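Local coordinates for tartrate dehydrogenase/decarboxylase (Pseudomonas putida, PDB 3FLK), which oxidises tartrate and oxidatively decarboxylates D-malate to pyruvate with NAD and a divalent magnesium or manganese ion, working as a homodimer, at residues D82-P85 and D86-L90; V110-F113 and P114-C118; I224-L227 and C228-F231; G285-P288 and D289-G292. The protein carries 1 engineered substitution. All coordinates share one frame; numbering follows the deposited sequence.

Overall arrangement
The four contacts are local turns and helix pieces met in the order 1, 2, 3, 4 along one chain. All belong to the isocitrate/isopropylmalate dehydrogenase fold. Interactions 1 and 4 share one NADH: helix 86-91 meets the nicotinamide ribose, and residues 285-292 hold one phosphate and touch both riboses and the adenine. Their nearest atoms are about 7 Å apart. Interaction 3 is on helix 224-233, with its centre about 30 Å from that of interaction 1. It faces the second subunit and touches the other NADH, so each coenzyme site draws on both subunits. Interaction 2 takes in the end of strand 105-111 of the large mixed sheet and the turn after it. It lies away from the annotated sites.

Interaction 1: residues D82-P85 and D86-L90; sequences DKVP and DHISL. With NAI (1,4-dihydronicotinamide adenine dinucleotide), chain F.
Pro85 and the first turn of helix 86-91 form a helix N-terminus, with Pro85 at the N-cap position. The turn lies beside the nicotinamide ribose of a bound NADH.

The backbone bonds converge on one oxygen. Ser89 N donates to Pro85 O at 3.1 Å, with an N-H...O angle of 167°. Ile88 N gives the same oxygen a weak second bond. Ser89 therefore closes the first regular helical turn onto the proline carbonyl.

The apolar contacts join Ile88 to both residues before the helix. Ile88 lies alongside Pro85 and points the same way, with its CD1 3.7 Å from Pro85 CG. Its other branch, CG2, meets Val84 CG1 at 3.9 Å, and these two side chains cross nearly at right angles. Ile88 CG1 is anti to the carbonyl carbon (chi1 -68°) and CG2 is anti to the backbone N, which sends one branch to each partner. The His87 ring swings back to Pro85, with CE1 3.7 Å from Pro85 CB. Val84 and Ile88 also pack on Tyr52 of helix 49-55.

Asp86 makes the polar contact with the coenzyme. Its carboxylate is divided between NADH and the dimer partner. OD2 is hydrogen-bonded to His223 of the second subunit. The other oxygen of Asp86, OD1, accepts the ribose hydroxyl O3D of NADH at 2.6 Å.

Interaction 2: residues V110-F113 and P114-C118; sequences VRLF and PGVPC. With SO4 (sulfate ion), chain J.
Residues Phe113 to Val116 make a type II beta turn, closed by a weak hydrogen bond from Val116 N to Phe113 O at 3.4 Å. A water donates to both Phe113 O and Val116 O, bridging the ends of the turn. Gly115 takes a positive phi of 95°, as the third residue of such a turn commonly does.

Leu112 and Val116 lie alongside each other and point opposite ways. CD1 of Leu112 is 4.0 Å from Val116 CB and equally close to Cys118 CB, so one methyl touches both the last turn residue and Cys118. Val116 CG2 lies 3.8 Å from Phe113 CB. Pro114 CD sits at the edge of the Phe113 ring, which also meets Trp303.

Arg111 leads elsewhere. Its chain bends at chi3 (-50°), and its guanidinium takes the sulfate at an edge. Arg111 NH1 donates to sulfate O4 at 2.8 Å and NH2 to sulfate O1 at 3.0 Å. Trp303 and His323 also bond this ion, which probably came from the crystallisation liquor.

The arrangement is a tight turn at the exit of strand 105-111 of the main sheet, where the chain leaves the strand and packs against helix 317-336.

Interaction 3: residues I224-L227 and C228-F231; sequences IDIL and CARF. With MG (magnesium ion), chain I; NAI (1,4-dihydronicotinamide adenine dinucleotide), chain N.
Asp225 OD2 binds the magnesium ion at 2.0 Å, and two waters bind the same metal. Asp249 of the second subunit is a further ligand, so the metal site spans the dimer interface. The other carboxylate oxygen of Asp225, OD1, accepts Ile226 N at 2.7 Å, met from above the carboxylate plane. Asp225 CG stands between the backbone N and the carbonyl carbon (chi1 60°), which brings OD1 back to the amide next in sequence.

The segment is the start of helix 224-233. Regular bonds from residue i+4 to residue i run through it, such as Cys228 N to Ile224 O at 3.0 Å.

Ile226 and Arg230, one turn apart, meet at a slant beside the adenosine ribose of NADH. Ile226 CG1 lies over one face of the Arg230 guanidinium, offset toward the rim, and also touches ribose C5B at 3.4 Å. Arg230 is extended from CG to NE, and its NH2 makes a weak bond to ribose O3B at 2.8 Å. Leu227 and Phe231 lie side by side toward the protein interior, with CD1 of Leu227 3.8 Å from Phe231 CE1.

The start of the helix serves both metal and coenzyme. Metal on OD2 and an amide on OD1 together probably restrict the carboxylate's rotation.

Interaction 4: residues G285-P288 and D289-G292; sequences GSAP and DIFG. With NAI (1,4-dihydronicotinamide adenine dinucleotide), chain F.
Ala287 and Ile290 meet as CB against CG1 at 3.7 Å, and both side chains line the adenosine side of NADH. Ile290 CG1 stands between the backbone N and the carbonyl carbon (chi1 60°). Its chain then runs out extended (chi2 157°). This carries Ile290 CD1 to 3.7 Å from the adenine atom N3A, while CG1 and CG2 pass ribose O2B. Ala287 CB rests against the same ribose, at C2B. Further along the coenzyme, Pro288 turns its ring atom CD to the nicotinamide-side ribose carbon C5D. Ser286 OG lies beside ribose O4D and is hydrogen-bonded to the carbonyl of Gly79.

Phe291 has CG anti to its own N (chi1 173°). This torsion turns the ring away from the turn and leaves CB near Ala287 O. That oxygen of Ala287 accepts Ile290 N at 3.2 Å, from above the carbonyl plane, and Phe291 N more weakly. A water spans Pro288 O and Phe291 O, donating to both.

Three successive amides grip the coenzyme. Gly285 N donates to phosphate oxygen O1A at 2.7 Å, and Ala287 N to O2A of the same phosphate at 2.8 Å. Between them, Ser286 N reaches ribose O4D at 3.1 Å. Ala287 takes positive phi and psi, and the chain turns there toward Pro288. This is the NADH-binding loop between strand 278-282 and helix 299-313, part of the dinucleotide site of the isocitrate/isopropylmalate dehydrogenase family.

Interaction 1: residues D82-P85 and D86-L90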
loop_
_atom_site.group_PDB
_atom_site.type_symbol
_atom_site.label_atom_id
_atom_site.label_comp_id
_atom_site.label_asym_id
_atom_site.label_seq_id
_atom_site.Cartn_x
_atom_site.Cartn_y
_atom_site.Cartn_z
ATOM N N ASP A 82 2.804 2.097 24.127
ATOM C CA ASP A 82 3.201 2.897 25.295
ATOM C C ASP A 82 3.995 2.075 26.316
ATOM O O ASP A 82 4.841 2.616 27.029
ATOM C CB ASP A 82 1.972 3.526 25.972
ATOM C CG ASP A 82 2.333 4.376 27.191
ATOM O OD1 ASP A 82 3.040 5.395 27.027
ATOM O OD2 ASP A 82 1.903 4.028 28.314
ATOM N N LYS A 83 3.721 0.774 26.375
ATOM C CA LYS A 83 4.330 -0.095 27.380
ATOM C C LYS A 83 5.202 -1.209 26.801
ATOM O O LYS A 83 6.177 -1.625 27.430
ATOM C CB LYS A 83 3.251 -0.692 28.295
ATOM C CG LYS A 83 2.570 0.327 29.214
ATOM C CD LYS A 83 3.479 0.737 30.373
ATOM C CE LYS A 83 2.976 1.996 31.066
ATOM N NZ LYS A 83 1.708 1.767 31.822
ATOM N N VAL A 84 4.837 -1.696 25.614
ATOM C CA VAL A 84 5.534 -2.820 24.975
ATOM C C VAL A 84 5.691 -2.546 23.476
ATOM O O VAL A 84 4.714 -2.209 22.811
ATOM C CB VAL A 84 4.763 -4.162 25.175
ATOM C CG1 VAL A 84 5.505 -5.341 24.526
ATOM C CG2 VAL A 84 4.514 -4.447 26.651
ATOM N N PRO A 85 6.924 -2.675 22.943
ATOM C CA PRO A 85 7.161 -2.507 21.504
ATOM C C PRO A 85 6.237 -3.377 20.639
ATOM O O PRO A 85 5.926 -4.511 21.013
ATOM C CB PRO A 85 8.621 -2.937 21.345
ATOM C CG PRO A 85 9.240 -2.593 22.667
ATOM C CD PRO A 85 8.179 -2.961 23.666
ATOM N N ASP A 86 5.801 -2.834 19.502
ATOM C CA ASP A 86 4.850 -3.516 18.613
ATOM C C ASP A 86 5.380 -4.832 18.035
ATOM O O ASP A 86 4.612 -5.774 17.832
ATOM C CB ASP A 86 4.401 -2.589 17.475
ATOM C CG ASP A 86 3.328 -1.589 17.907
ATOM O OD1 ASP A 86 2.710 -1.770 18.982
ATOM O OD2 ASP A 86 3.104 -0.612 17.159
ATOM N N HIS A 87 6.684 -4.901 17.772
ATOM C CA HIS A 87 7.271 -6.131 17.237
ATOM C C HIS A 87 7.346 -7.228 18.298
ATOM O O HIS A 87 7.230 -8.409 17.978
ATOM C CB HIS A 87 8.635 -5.880 16.576
ATOM C CG HIS A 87 9.731 -5.535 17.537
ATOM N ND1 HIS A 87 9.911 -4.265 18.037
ATOM C CD2 HIS A 87 10.714 -6.296 18.076
ATOM C CE1 HIS A 87 10.951 -4.258 18.853
ATOM N NE2 HIS A 87 11.457 -5.477 18.890
ATOM N N ILE A 88 7.512 -6.835 19.559
ATOM C CA ILE A 88 7.523 -7.796 20.661
ATOM C C ILE A 88 6.123 -8.369 20.912
ATOM O O ILE A 88 5.963 -9.587 21.009
ATOM C CB ILE A 88 8.139 -7.194 21.953
ATOM C CG1 ILE A 88 9.641 -6.955 21.747
ATOM C CG2 ILE A 88 7.892 -8.109 23.156
ATOM C CD1 ILE A 88 10.320 -6.150 22.846
ATOM N N SER A 89 5.118 -7.497 20.995
ATOM C CA SER A 89 3.746 -7.929 21.264
ATOM C C SER A 89 3.156 -8.818 20.168
ATOM O O SER A 89 2.574 -9.864 20.466
ATOM C CB SER A 89 2.827 -6.731 21.549
ATOM O OG SER A 89 2.774 -5.837 20.456
ATOM N N LEU A 90 3.317 -8.416 18.908
ATOM C CA LEU A 90 2.743 -9.170 17.790
ATOM C C LEU A 90 3.415 -10.530 17.591
ATOM O O LEU A 90 2.733 -11.549 17.455
ATOM C CB LEU A 90 2.782 -8.358 16.488
ATOM C CG LEU A 90 1.848 -8.848 15.371
ATOM C CD1 LEU A 90 0.398 -8.500 15.675
ATOM C CD2 LEU A 90 2.252 -8.271 14.019
HETATM P PA NAI F . -5.467 0.222 14.649
HETATM O O1A NAI F . -6.261 -0.632 13.737
HETATM O O2A NAI F . -5.531 -0.246 16.046
HETATM O O5B NAI F . -6.019 1.723 14.575
HETATM C C5B NAI F . -5.913 2.519 13.416
HETATM C C4B NAI F . -6.966 3.622 13.439
HETATM O O4B NAI F . -8.244 3.069 13.188
HETATM C C3B NAI F . -7.034 4.323 14.789
HETATM O O3B NAI F . -7.211 5.701 14.565
HETATM C C2B NAI F . -8.257 3.720 15.451
HETATM O O2B NAI F . -8.914 4.634 16.298
HETATM C C1B NAI F . -9.124 3.297 14.277
HETATM N N9A NAI F . -9.888 2.077 14.588
HETATM C C8A NAI F . -9.408 0.793 14.653
HETATM N N7A NAI F . -10.434 -0.027 14.966
HETATM C C5A NAI F . -11.556 0.706 15.102
HETATM C C6A NAI F . -12.869 0.367 15.413
HETATM N N6A NAI F . -13.205 -0.902 15.630
HETATM N N1A NAI F . -13.824 1.362 15.483
HETATM C C2A NAI F . -13.485 2.678 15.250
HETATM N N3A NAI F . -12.177 3.000 14.936
HETATM C C4A NAI F . -11.229 2.034 14.869
HETATM O O3 NAI F . -3.957 0.246 14.066
HETATM P PN NAI F . -2.696 1.105 14.592
HETATM O O1N NAI F . -3.137 2.362 15.235
HETATM O O2N NAI F . -1.769 1.208 13.441
HETATM O O5D NAI F . -2.025 0.145 15.685
HETATM C C5D NAI F . -2.409 0.165 17.044
HETATM C C4D NAI F . -1.883 -1.083 17.754
HETATM O O4D NAI F . -2.579 -2.228 17.298
HETATM C C3D NAI F . -0.405 -1.352 17.498
HETATM O O3D NAI F . 0.151 -1.817 18.703
HETATM C C2D NAI F . -0.399 -2.464 16.464
HETATM O O2D NAI F . 0.743 -3.282 16.560
HETATM C C1D NAI F . -1.672 -3.214 16.828
HETATM N N1N NAI F . -2.300 -3.982 15.734
HETATM C C2N NAI F . -2.648 -5.276 16.001
HETATM C C3N NAI F . -3.267 -6.058 15.032
HETATM C C7N NAI F . -3.877 -7.370 15.435
HETATM O O7N NAI F . -3.893 -7.742 16.796
HETATM N N7N NAI F . -4.391 -8.165 14.498
HETATM C C4N NAI F . -3.532 -5.502 13.780
HETATM C C5N NAI F . -3.179 -4.179 13.514
HETATM C C6N NAI F . -2.560 -3.420 14.507
#

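Interaction 2: residues V110-F113 and P114-C118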
loop_
_atom_site.group_PDB
_atom_site.type_symbol
_atom_site.label_atom_id
_atom_site.label_comp_id
_atom_site.label_asym_id
_atom_site.label_seq_id
_atom_site.Cartn_x
_atom_site.Cartn_y
_atom_site.Cartn_z
ATOM N N VAL A 110 -14.263 -7.513 1.771
ATOM C CA VAL A 110 -14.441 -6.069 1.680
ATOM C C VAL A 110 -15.791 -5.806 1.018
ATOM O O VAL A 110 -16.054 -6.302 -0.080
ATOM C CB VAL A 110 -13.295 -5.401 0.873
ATOM C CG1 VAL A 110 -13.523 -3.908 0.737
ATOM C CG2 VAL A 110 -11.940 -5.673 1.521
ATOM N N ARG A 111 -16.645 -5.034 1.685
ATOM C CA ARG A 111 -18.006 -4.805 1.205
ATOM C C ARG A 111 -18.549 -3.437 1.604
ATOM O O ARG A 111 -18.412 -3.017 2.754
ATOM C CB ARG A 111 -18.933 -5.902 1.735
ATOM C CG ARG A 111 -20.325 -5.951 1.101
ATOM C CD ARG A 111 -21.034 -7.241 1.484
ATOM N NE ARG A 111 -20.174 -8.401 1.248
ATOM C CZ ARG A 111 -20.201 -9.527 1.956
ATOM N NH1 ARG A 111 -21.049 -9.671 2.964
ATOM N NH2 ARG A 111 -19.363 -10.510 1.657
ATOM N N LEU A 112 -19.164 -2.752 0.643
ATOM C CA LEU A 112 -19.910 -1.529 0.923
ATOM C C LEU A 112 -21.380 -1.875 1.151
ATOM O O LEU A 112 -22.051 -2.395 0.255
ATOM C CB LEU A 112 -19.756 -0.521 -0.222
ATOM C CG LEU A 112 -20.601 0.760 -0.241
ATOM C CD1 LEU A 112 -20.221 1.727 0.882
ATOM C CD2 LEU A 112 -20.472 1.441 -1.593
ATOM N N PHE A 113 -21.861 -1.598 2.361
ATOM C CA PHE A 113 -23.255 -1.849 2.726
ATOM C C PHE A 113 -24.135 -0.634 2.416
ATOM O O PHE A 113 -23.650 0.499 2.437
ATOM C CB PHE A 113 -23.367 -2.198 4.216
ATOM C CG PHE A 113 -22.744 -3.515 4.586
ATOM C CD1 PHE A 113 -23.453 -4.703 4.435
ATOM C CD2 PHE A 113 -21.453 -3.569 5.100
ATOM C CE1 PHE A 113 -22.882 -5.929 4.784
ATOM C CE2 PHE A 113 -20.872 -4.790 5.451
ATOM C CZ PHE A 113 -21.590 -5.970 5.294
ATOM N N PRO A 114 -25.427 -0.866 2.104
ATOM C CA PRO A 114 -26.378 0.242 1.980
ATOM C C PRO A 114 -26.479 1.045 3.274
ATOM O O PRO A 114 -26.542 0.462 4.360
ATOM C CB PRO A 114 -27.707 -0.464 1.688
ATOM C CG PRO A 114 -27.320 -1.776 1.107
ATOM C CD PRO A 114 -26.061 -2.166 1.814
ATOM N N GLY A 115 -26.474 2.371 3.152
ATOM C CA GLY A 115 -26.574 3.260 4.309
ATOM C C GLY A 115 -25.245 3.744 4.863
ATOM O O GLY A 115 -25.217 4.543 5.800
ATOM N N VAL A 116 -24.146 3.253 4.295
ATOM C CA VAL A 116 -22.805 3.701 4.677
ATOM C C VAL A 116 -22.413 4.904 3.817
ATOM O O VAL A 116 -22.595 4.876 2.598
ATOM C CB VAL A 116 -21.737 2.581 4.496
ATOM C CG1 VAL A 116 -20.385 3.016 5.053
ATOM C CG2 VAL A 116 -22.175 1.296 5.168
ATOM N N PRO A 117 -21.894 5.976 4.449
ATOM C CA PRO A 117 -21.292 7.046 3.652
ATOM C C PRO A 117 -19.993 6.552 3.016
ATOM O O PRO A 117 -18.993 6.359 3.715
ATOM C CB PRO A 117 -21.011 8.150 4.684
ATOM C CG PRO A 117 -21.786 7.766 5.912
ATOM C CD PRO A 117 -21.852 6.276 5.891
ATOM N N CYS A 118 -20.025 6.322 1.704
ATOM C CA CYS A 118 -18.862 5.816 0.977
ATOM C C CYS A 118 -17.774 6.882 0.888
ATOM O O CYS A 118 -18.061 8.059 0.652
ATOM C CB CYS A 118 -19.253 5.336 -0.425
ATOM S SG CYS A 118 -17.899 4.581 -1.381
HETATM S S SO4 J . -19.820 -13.193 4.276
HETATM O O1 SO4 J . -18.617 -12.640 3.661
HETATM O O2 SO4 J . -20.055 -14.539 3.760
HETATM O O3 SO4 J . -19.657 -13.257 5.724
HETATM O O4 SO4 J . -20.963 -12.345 3.943
HETATM O O HOH W 1 -23.556 2.704 0.842
#

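Interaction 3: residues I224-L227 and C228-F231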
loop_
_atom_site.group_PDB
_atom_site.type_symbol
_atom_site.label_atom_id
_atom_site.label_comp_id
_atom_site.label_asym_id
_atom_site.label_seq_id
_atom_site.Cartn_x
_atom_site.Cartn_y
_atom_site.Cartn_z
ATOM N N ILE A 224 1.743 -3.590 -6.976
ATOM C CA ILE A 224 1.058 -3.149 -5.760
ATOM C C ILE A 224 0.703 -1.657 -5.766
ATOM O O ILE A 224 -0.362 -1.278 -5.282
ATOM C CB ILE A 224 1.824 -3.576 -4.460
ATOM C CG1 ILE A 224 0.994 -3.289 -3.196
ATOM C CG2 ILE A 224 3.213 -2.927 -4.378
ATOM C CD1 ILE A 224 -0.258 -4.154 -3.047
ATOM N N ASP A 225 1.574 -0.823 -6.333
ATOM C CA ASP A 225 1.322 0.618 -6.371
ATOM C C ASP A 225 0.065 0.975 -7.173
ATOM O O ASP A 225 -0.808 1.684 -6.668
ATOM C CB ASP A 225 2.561 1.417 -6.817
ATOM C CG ASP A 225 3.056 1.047 -8.214
ATOM O OD1 ASP A 225 2.641 0.013 -8.777
ATOM O OD2 ASP A 225 3.884 1.813 -8.749
ATOM N N ILE A 226 -0.046 0.452 -8.392
ATOM C CA ILE A 226 -1.215 0.728 -9.226
ATOM C C ILE A 226 -2.465 -0.032 -8.754
ATOM O O ILE A 226 -3.586 0.430 -8.961
ATOM C CB ILE A 226 -0.936 0.501 -10.748
ATOM C CG1 ILE A 226 -2.030 1.154 -11.606
ATOM C CG2 ILE A 226 -0.784 -0.988 -11.077
ATOM C CD1 ILE A 226 -2.111 2.682 -11.491
ATOM N N LEU A 227 -2.265 -1.179 -8.109
ATOM C CA LEU A 227 -3.371 -1.924 -7.519
ATOM C C LEU A 227 -4.067 -1.091 -6.437
ATOM O O LEU A 227 -5.289 -0.978 -6.432
ATOM C CB LEU A 227 -2.885 -3.262 -6.955
ATOM C CG LEU A 227 -3.883 -4.228 -6.302
ATOM C CD1 LEU A 227 -5.102 -4.471 -7.169
ATOM C CD2 LEU A 227 -3.198 -5.541 -6.005
ATOM N N CYS A 228 -3.277 -0.503 -5.538
ATOM C CA CYS A 228 -3.807 0.415 -4.528
ATOM C C CYS A 228 -4.576 1.580 -5.156
ATOM O O CYS A 228 -5.655 1.941 -4.684
ATOM C CB CYS A 228 -2.682 0.932 -3.627
ATOM S SG CYS A 228 -2.057 -0.323 -2.493
ATOM N N ALA A 229 -4.016 2.151 -6.223
ATOM C CA ALA A 229 -4.667 3.217 -6.983
ATOM C C ALA A 229 -6.025 2.781 -7.547
ATOM O O ALA A 229 -6.991 3.544 -7.513
ATOM C CB ALA A 229 -3.752 3.702 -8.106
ATOM N N ARG A 230 -6.088 1.546 -8.043
ATOM C CA ARG A 230 -7.312 0.997 -8.631
ATOM C C ARG A 230 -8.392 0.651 -7.603
ATOM O O ARG A 230 -9.579 0.660 -7.928
ATOM C CB ARG A 230 -6.994 -0.216 -9.515
ATOM C CG ARG A 230 -6.334 0.160 -10.837
ATOM C CD ARG A 230 -6.283 -1.012 -11.808
ATOM N NE ARG A 230 -5.750 -0.600 -13.108
ATOM C CZ ARG A 230 -4.595 -1.015 -13.621
ATOM N NH1 ARG A 230 -3.832 -1.879 -12.959
ATOM N NH2 ARG A 230 -4.208 -0.571 -14.806
ATOM N N PHE A 231 -7.984 0.348 -6.370
ATOM C CA PHE A 231 -8.931 0.179 -5.261
ATOM C C PHE A 231 -9.760 1.449 -5.066
ATOM O O PHE A 231 -10.948 1.390 -4.739
ATOM C CB PHE A 231 -8.189 -0.165 -3.961
ATOM C CG PHE A 231 -8.054 -1.646 -3.695
ATOM C CD1 PHE A 231 -7.845 -2.552 -4.736
ATOM C CD2 PHE A 231 -8.109 -2.132 -2.391
ATOM C CE1 PHE A 231 -7.714 -3.913 -4.483
ATOM C CE2 PHE A 231 -7.976 -3.496 -2.126
ATOM C CZ PHE A 231 -7.781 -4.388 -3.175
HETATM MG MG MG I . 5.291 3.295 -8.721
HETATM P PA NAI N . 1.674 2.205 -15.357
HETATM O O1A NAI N . 1.945 3.426 -14.565
HETATM O O2A NAI N . 2.476 2.189 -16.600
HETATM O O5B NAI N . 0.114 2.130 -15.736
HETATM C C5B NAI N . -0.882 1.851 -14.778
HETATM C C4B NAI N . -2.250 2.314 -15.273
HETATM O O4B NAI N . -2.325 3.728 -15.292
HETATM C C3B NAI N . -2.538 1.835 -16.688
HETATM O O3B NAI N . -3.883 1.422 -16.754
HETATM C C2B NAI N . -2.301 3.057 -17.553
HETATM O O2B NAI N . -3.140 3.098 -18.686
HETATM C C1B NAI N . -2.551 4.219 -16.603
HETATM N N9A NAI N . -1.633 5.330 -16.896
HETATM C C8A NAI N . -0.292 5.389 -16.613
HETATM N N7A NAI N . 0.185 6.579 -17.039
HETATM C C5A NAI N . -0.826 7.280 -17.584
HETATM C C6A NAI N . -0.883 8.541 -18.164
HETATM N N6A NAI N . 0.198 9.317 -18.199
HETATM N N1A NAI N . -2.091 9.008 -18.646
HETATM C C2A NAI N . -3.230 8.229 -18.557
HETATM N N3A NAI N . -3.163 6.973 -17.981
HETATM C C4A NAI N . -1.980 6.508 -17.500
HETATM O O3 NAI N . 1.998 0.959 -14.392
HETATM P PN NAI N . 1.908 -0.604 -14.759
HETATM O O1N NAI N . 0.837 -0.823 -15.757
HETATM O O2N NAI N . 1.861 -1.314 -13.464
HETATM O O5D NAI N . 3.347 -0.900 -15.414
HETATM C C5D NAI N . 3.555 -0.917 -16.811
HETATM C C4D NAI N . 5.052 -0.981 -17.101
HETATM O O4D NAI N . 5.695 0.201 -16.657
HETATM C C3D NAI N . 5.733 -2.140 -16.390
HETATM O O3D NAI N . 6.656 -2.719 -17.281
HETATM C C2D NAI N . 6.459 -1.487 -15.227
HETATM O O2D NAI N . 7.611 -2.208 -14.860
HETATM C C1D NAI N . 6.775 -0.108 -15.789
HETATM N N1N NAI N . 6.919 0.975 -14.792
HETATM C C2N NAI N . 7.974 1.839 -14.927
HETATM C C3N NAI N . 8.153 2.890 -14.030
HETATM C C7N NAI N . 9.180 3.943 -14.328
HETATM O O7N NAI N . 9.720 4.023 -15.627
HETATM N N7N NAI N . 9.561 4.785 -13.364
HETATM C C4N NAI N . 7.239 3.063 -12.990
HETATM C C5N NAI N . 6.162 2.184 -12.859
HETATM C C6N NAI N . 6.008 1.141 -13.773
HETATM O O HOH W 2 4.651 4.118 -10.472
HETATM O O HOH W 3 4.455 4.844 -7.555
#

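Interaction 4: residues G285-P288 and D289-G292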
loop_
_atom_site.group_PDB
_atom_site.type_symbol
_atom_site.label_atom_id
_atom_site.label_comp_id
_atom_site.label_asym_id
_atom_site.label_seq_id
_atom_site.Cartn_x
_atom_site.Cartn_y
_atom_site.Cartn_z
ATOM N N GLY A 285 -6.564 -3.150 14.772
ATOM C CA GLY A 285 -5.722 -3.405 15.937
ATOM C C GLY A 285 -6.367 -3.010 17.251
ATOM O O GLY A 285 -7.594 -2.979 17.369
ATOM N N SER A 286 -5.527 -2.707 18.239
ATOM C CA SER A 286 -5.985 -2.399 19.598
ATOM C C SER A 286 -6.477 -0.958 19.786
ATOM O O SER A 286 -7.031 -0.628 20.837
ATOM C CB SER A 286 -4.884 -2.723 20.609
ATOM O OG SER A 286 -3.713 -1.974 20.338
ATOM N N ALA A 287 -6.274 -0.117 18.770
ATOM C CA ALA A 287 -6.717 1.286 18.766
ATOM C C ALA A 287 -6.568 2.017 20.120
ATOM O O ALA A 287 -7.569 2.407 20.729
ATOM C CB ALA A 287 -8.153 1.388 18.247
ATOM N N PRO A 288 -5.315 2.214 20.583
ATOM C CA PRO A 288 -5.060 2.834 21.888
ATOM C C PRO A 288 -5.625 4.248 22.033
ATOM O O PRO A 288 -5.975 4.653 23.140
ATOM C CB PRO A 288 -3.528 2.875 21.968
ATOM C CG PRO A 288 -3.065 1.831 21.024
ATOM C CD PRO A 288 -4.056 1.860 19.901
ATOM N N ASP A 289 -5.726 4.984 20.929
ATOM C CA ASP A 289 -6.176 6.375 20.987
ATOM C C ASP A 289 -7.702 6.539 21.142
ATOM O O ASP A 289 -8.180 7.656 21.345
ATOM C CB ASP A 289 -5.640 7.168 19.789
ATOM C CG ASP A 289 -5.351 8.626 20.129
ATOM O OD1 ASP A 289 -4.160 8.968 20.341
ATOM O OD2 ASP A 289 -6.310 9.430 20.191
ATOM N N ILE A 290 -8.456 5.441 21.050
ATOM C CA ILE A 290 -9.905 5.472 21.346
ATOM C C ILE A 290 -10.334 4.501 22.458
ATOM O O ILE A 290 -11.506 4.481 22.849
ATOM C CB ILE A 290 -10.809 5.253 20.085
ATOM C CG1 ILE A 290 -10.537 3.893 19.428
ATOM C CG2 ILE A 290 -10.659 6.415 19.094
ATOM C CD1 ILE A 290 -11.686 3.371 18.574
ATOM N N PHE A 291 -9.394 3.700 22.959
ATOM C CA PHE A 291 -9.692 2.786 24.062
ATOM C C PHE A 291 -10.135 3.570 25.292
ATOM O O PHE A 291 -9.507 4.562 25.666
ATOM C CB PHE A 291 -8.490 1.897 24.403
ATOM C CG PHE A 291 -8.691 1.048 25.633
ATOM C CD1 PHE A 291 -9.685 0.075 25.671
ATOM C CD2 PHE A 291 -7.890 1.227 26.754
ATOM C CE1 PHE A 291 -9.874 -0.711 26.807
ATOM C CE2 PHE A 291 -8.071 0.447 27.895
ATOM C CZ PHE A 291 -9.065 -0.523 27.921
ATOM N N GLY A 292 -11.228 3.130 25.903
ATOM C CA GLY A 292 -11.734 3.775 27.113
ATOM C C GLY A 292 -12.976 4.625 26.921
ATOM O O GLY A 292 -13.686 4.903 27.887
HETATM P PA NAI F . -5.467 0.222 14.649
HETATM O O1A NAI F . -6.261 -0.632 13.737
HETATM O O2A NAI F . -5.531 -0.246 16.046
HETATM O O5B NAI F . -6.019 1.723 14.575
HETATM C C5B NAI F . -5.913 2.519 13.416
HETATM C C4B NAI F . -6.966 3.622 13.439
HETATM O O4B NAI F . -8.244 3.069 13.188
HETATM C C3B NAI F . -7.034 4.323 14.789
HETATM O O3B NAI F . -7.211 5.701 14.565
HETATM C C2B NAI F . -8.257 3.720 15.451
HETATM O O2B NAI F . -8.914 4.634 16.298
HETATM C C1B NAI F . -9.124 3.297 14.277
HETATM N N9A NAI F . -9.888 2.077 14.588
HETATM C C8A NAI F . -9.408 0.793 14.653
HETATM N N7A NAI F . -10.434 -0.027 14.966
HETATM C C5A NAI F . -11.556 0.706 15.102
HETATM C C6A NAI F . -12.869 0.367 15.413
HETATM N N6A NAI F . -13.205 -0.902 15.630
HETATM N N1A NAI F . -13.824 1.362 15.483
HETATM C C2A NAI F . -13.485 2.678 15.250
HETATM N N3A NAI F . -12.177 3.000 14.936
HETATM C C4A NAI F . -11.229 2.034 14.869
HETATM O O3 NAI F . -3.957 0.246 14.066
HETATM P PN NAI F . -2.696 1.105 14.592
HETATM O O1N NAI F . -3.137 2.362 15.235
HETATM O O2N NAI F . -1.769 1.208 13.441
HETATM O O5D NAI F . -2.025 0.145 15.685
HETATM C C5D NAI F . -2.409 0.165 17.044
HETATM C C4D NAI F . -1.883 -1.083 17.754
HETATM O O4D NAI F . -2.579 -2.228 17.298
HETATM C C3D NAI F . -0.405 -1.352 17.498
HETATM O O3D NAI F . 0.151 -1.817 18.703
HETATM C C2D NAI F . -0.399 -2.464 16.464
HETATM O O2D NAI F . 0.743 -3.282 16.560
HETATM C C1D NAI F . -1.672 -3.214 16.828
HETATM N N1N NAI F . -2.300 -3.982 15.734
HETATM C C2N NAI F . -2.648 -5.276 16.001
HETATM C C3N NAI F . -3.267 -6.058 15.032
HETATM C C7N NAI F . -3.877 -7.370 15.435
HETATM O O7N NAI F . -3.893 -7.742 16.796
HETATM N N7N NAI F . -4.391 -8.165 14.498
HETATM C C4N NAI F . -3.532 -5.502 13.780
HETATM C C5N NAI F . -3.179 -4.179 13.514
HETATM C C6N NAI F . -2.560 -3.420 14.507
HETATM O O HOH W 4 -7.917 6.412 24.534
#